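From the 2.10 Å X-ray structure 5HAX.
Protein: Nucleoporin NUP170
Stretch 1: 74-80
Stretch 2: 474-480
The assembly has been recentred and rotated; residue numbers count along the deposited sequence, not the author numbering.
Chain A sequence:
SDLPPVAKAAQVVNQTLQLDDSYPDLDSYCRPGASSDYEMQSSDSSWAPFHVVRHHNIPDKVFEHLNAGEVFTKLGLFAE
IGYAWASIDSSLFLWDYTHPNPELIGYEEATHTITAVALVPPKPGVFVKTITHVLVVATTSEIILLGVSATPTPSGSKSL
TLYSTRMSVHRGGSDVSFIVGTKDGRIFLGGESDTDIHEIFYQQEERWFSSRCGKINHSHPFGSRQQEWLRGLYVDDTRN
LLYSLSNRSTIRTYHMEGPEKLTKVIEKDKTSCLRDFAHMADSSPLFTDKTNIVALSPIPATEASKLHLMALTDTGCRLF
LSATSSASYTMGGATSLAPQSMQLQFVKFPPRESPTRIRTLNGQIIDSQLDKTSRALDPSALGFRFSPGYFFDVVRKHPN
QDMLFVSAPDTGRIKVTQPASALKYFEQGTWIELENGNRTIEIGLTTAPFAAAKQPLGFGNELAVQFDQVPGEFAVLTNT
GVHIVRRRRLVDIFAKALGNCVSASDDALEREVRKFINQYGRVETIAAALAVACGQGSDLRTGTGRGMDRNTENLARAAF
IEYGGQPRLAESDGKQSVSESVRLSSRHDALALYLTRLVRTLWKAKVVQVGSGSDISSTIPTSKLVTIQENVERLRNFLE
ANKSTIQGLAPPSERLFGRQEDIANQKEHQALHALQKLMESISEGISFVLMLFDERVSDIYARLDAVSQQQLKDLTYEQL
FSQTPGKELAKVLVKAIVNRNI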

# COMPACT_ATOMS: atom_id res chain seq x y z
N LYS A 74 17.79 8.04 20.56
CA LYS A 74 17.16 7.20 19.55
C LYS A 74 16.08 8.00 18.82
O LYS A 74 15.41 8.83 19.43
CB LYS A 74 16.55 5.95 20.18
CG LYS A 74 16.13 4.89 19.18
CD LYS A 74 15.92 3.54 19.86
CE LYS A 74 15.49 2.47 18.87
NZ LYS A 74 16.43 2.36 17.71
N LEU A 75 15.94 7.73 17.52
CA LEU A 75 14.92 8.33 16.67
C LEU A 75 14.02 7.25 16.09
O LEU A 75 14.43 6.10 15.93
CB LEU A 75 15.54 9.14 15.53
CG LEU A 75 16.32 10.40 15.89
CD1 LEU A 75 17.12 10.91 14.70
CD2 LEU A 75 15.36 11.47 16.37
N GLY A 76 12.78 7.63 15.75
CA GLY A 76 11.84 6.70 15.16
C GLY A 76 10.70 7.43 14.48
O GLY A 76 10.55 8.65 14.57
N LEU A 77 9.87 6.64 13.78
CA LEU A 77 8.81 7.15 12.92
C LEU A 77 7.45 6.60 13.33
O LEU A 77 7.32 5.41 13.65
CB LEU A 77 9.07 6.76 11.45
CG LEU A 77 9.43 7.87 10.46
CD1 LEU A 77 9.62 7.27 9.08
CD2 LEU A 77 8.38 8.96 10.42
N PHE A 78 6.45 7.47 13.31
CA PHE A 78 5.04 7.09 13.34
C PHE A 78 4.40 7.53 12.02
O PHE A 78 3.57 8.43 11.99
CB PHE A 78 4.31 7.72 14.55
CG PHE A 78 4.77 7.20 15.89
CD1 PHE A 78 5.36 5.95 16.02
CD2 PHE A 78 4.60 7.98 17.03
CE1 PHE A 78 5.77 5.49 17.25
CE2 PHE A 78 5.02 7.52 18.26
CZ PHE A 78 5.60 6.27 18.38
N ALA A 79 4.80 6.87 10.93
CA ALA A 79 4.41 7.31 9.60
C ALA A 79 2.90 7.24 9.38
O ALA A 79 2.38 7.95 8.51
CB ALA A 79 5.12 6.46 8.54
N GLU A 80 2.19 6.40 10.13
CA GLU A 80 0.75 6.25 9.93
C GLU A 80 -0.00 7.54 10.23
O GLU A 80 -1.08 7.78 9.67
CB GLU A 80 0.22 5.12 10.81
CG GLU A 80 -1.25 4.76 10.57
CD GLU A 80 -1.83 3.92 11.68
OE1 GLU A 80 -1.09 3.09 12.26
OE2 GLU A 80 -3.03 4.09 11.99
N PHE A 474 6.03 7.48 1.11
CA PHE A 474 6.85 6.83 2.12
C PHE A 474 7.74 7.87 2.80
O PHE A 474 8.41 8.65 2.12
CB PHE A 474 7.71 5.72 1.50
CG PHE A 474 6.93 4.82 0.59
CD1 PHE A 474 6.37 3.65 1.07
CD2 PHE A 474 6.74 5.15 -0.74
CE1 PHE A 474 5.65 2.81 0.24
CE2 PHE A 474 6.02 4.33 -1.58
CZ PHE A 474 5.47 3.16 -1.08
N ALA A 475 7.73 7.86 4.13
CA ALA A 475 8.56 8.77 4.91
C ALA A 475 9.88 8.09 5.23
O ALA A 475 9.91 7.05 5.89
CB ALA A 475 7.83 9.17 6.20
N VAL A 476 10.98 8.69 4.76
CA VAL A 476 12.33 8.18 4.99
C VAL A 476 12.93 9.03 6.10
O VAL A 476 13.32 10.18 5.87
CB VAL A 476 13.17 8.22 3.71
CG1 VAL A 476 14.58 7.69 3.98
CG2 VAL A 476 12.50 7.43 2.60
N LEU A 477 13.03 8.46 7.30
CA LEU A 477 13.61 9.16 8.43
C LEU A 477 15.12 9.01 8.42
O LEU A 477 15.64 7.88 8.38
CB LEU A 477 13.04 8.63 9.74
CG LEU A 477 13.67 9.16 11.04
CD1 LEU A 477 13.37 10.65 11.22
CD2 LEU A 477 13.17 8.36 12.24
N THR A 478 15.83 10.13 8.44
CA THR A 478 17.28 10.16 8.61
C THR A 478 17.61 10.90 9.90
O THR A 478 16.73 11.38 10.62
CB THR A 478 17.97 10.83 7.42
OG1 THR A 478 17.74 12.24 7.45
CG2 THR A 478 17.46 10.26 6.10
N ASN A 479 18.91 11.00 10.19
CA ASN A 479 19.38 11.73 11.36
C ASN A 479 19.30 13.24 11.18
O ASN A 479 19.61 13.97 12.13
CB ASN A 479 20.82 11.32 11.69
CG ASN A 479 21.77 11.58 10.54
OD1 ASN A 479 21.39 11.51 9.37
ND2 ASN A 479 23.02 11.88 10.87
N THR A 480 18.89 13.72 10.00
CA THR A 480 18.76 15.14 9.73
C THR A 480 17.34 15.57 9.38
O THR A 480 17.05 16.77 9.47
CB THR A 480 19.69 15.55 8.57
OG1 THR A 480 19.19 15.01 7.34
CG2 THR A 480 21.11 15.06 8.82

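Leu-77 and Leu-477 form the apolar centre of the contact, where two nearly antiparallel strands (171° between their directions) approach to 7.8 Å and meet through side chains, with no hydrogen bond crossing between them. Both leucines point toward the opposing strand, and their branched apolar side chains suit the space between the backbones, leaving no polar group to satisfy. Leu-77 CD1 packs 3.7 Å from Leu-477 CB and 3.9 Å from Ala-475 CB, and it also lies 3.2 Å from Ala-475 O, a tight approach of a methyl group to a backbone carbonyl. Leu-477, in a t,p conformation, contributes the largest covered area, 82 Å² of 294 Å² in all; its CD2 lies 3.5 Å from Gly-76 C and 4.1 Å from Leu-75 CB. The methyl rests against the backbone of Gly-76, where a CB would point away. These four residues and Ala-79 are buried.

The small side chain of Ala-475 suits the narrower end of the interface, where its CA is 6.4 Å from Ala-79 CA and the two CB atoms are 4.5 Å apart. Towards the other end, Leu-75 CD1 reaches Thr-478 O and Asn-479 CA, each at 4.1 Å. Here the contact turns polar: the side chain of Asn-479 leads away, its amide satisfied elsewhere in the structure, while Thr-478 points away and its OG1 accepts a hydrogen bond from Thr-480 N (3.2 Å).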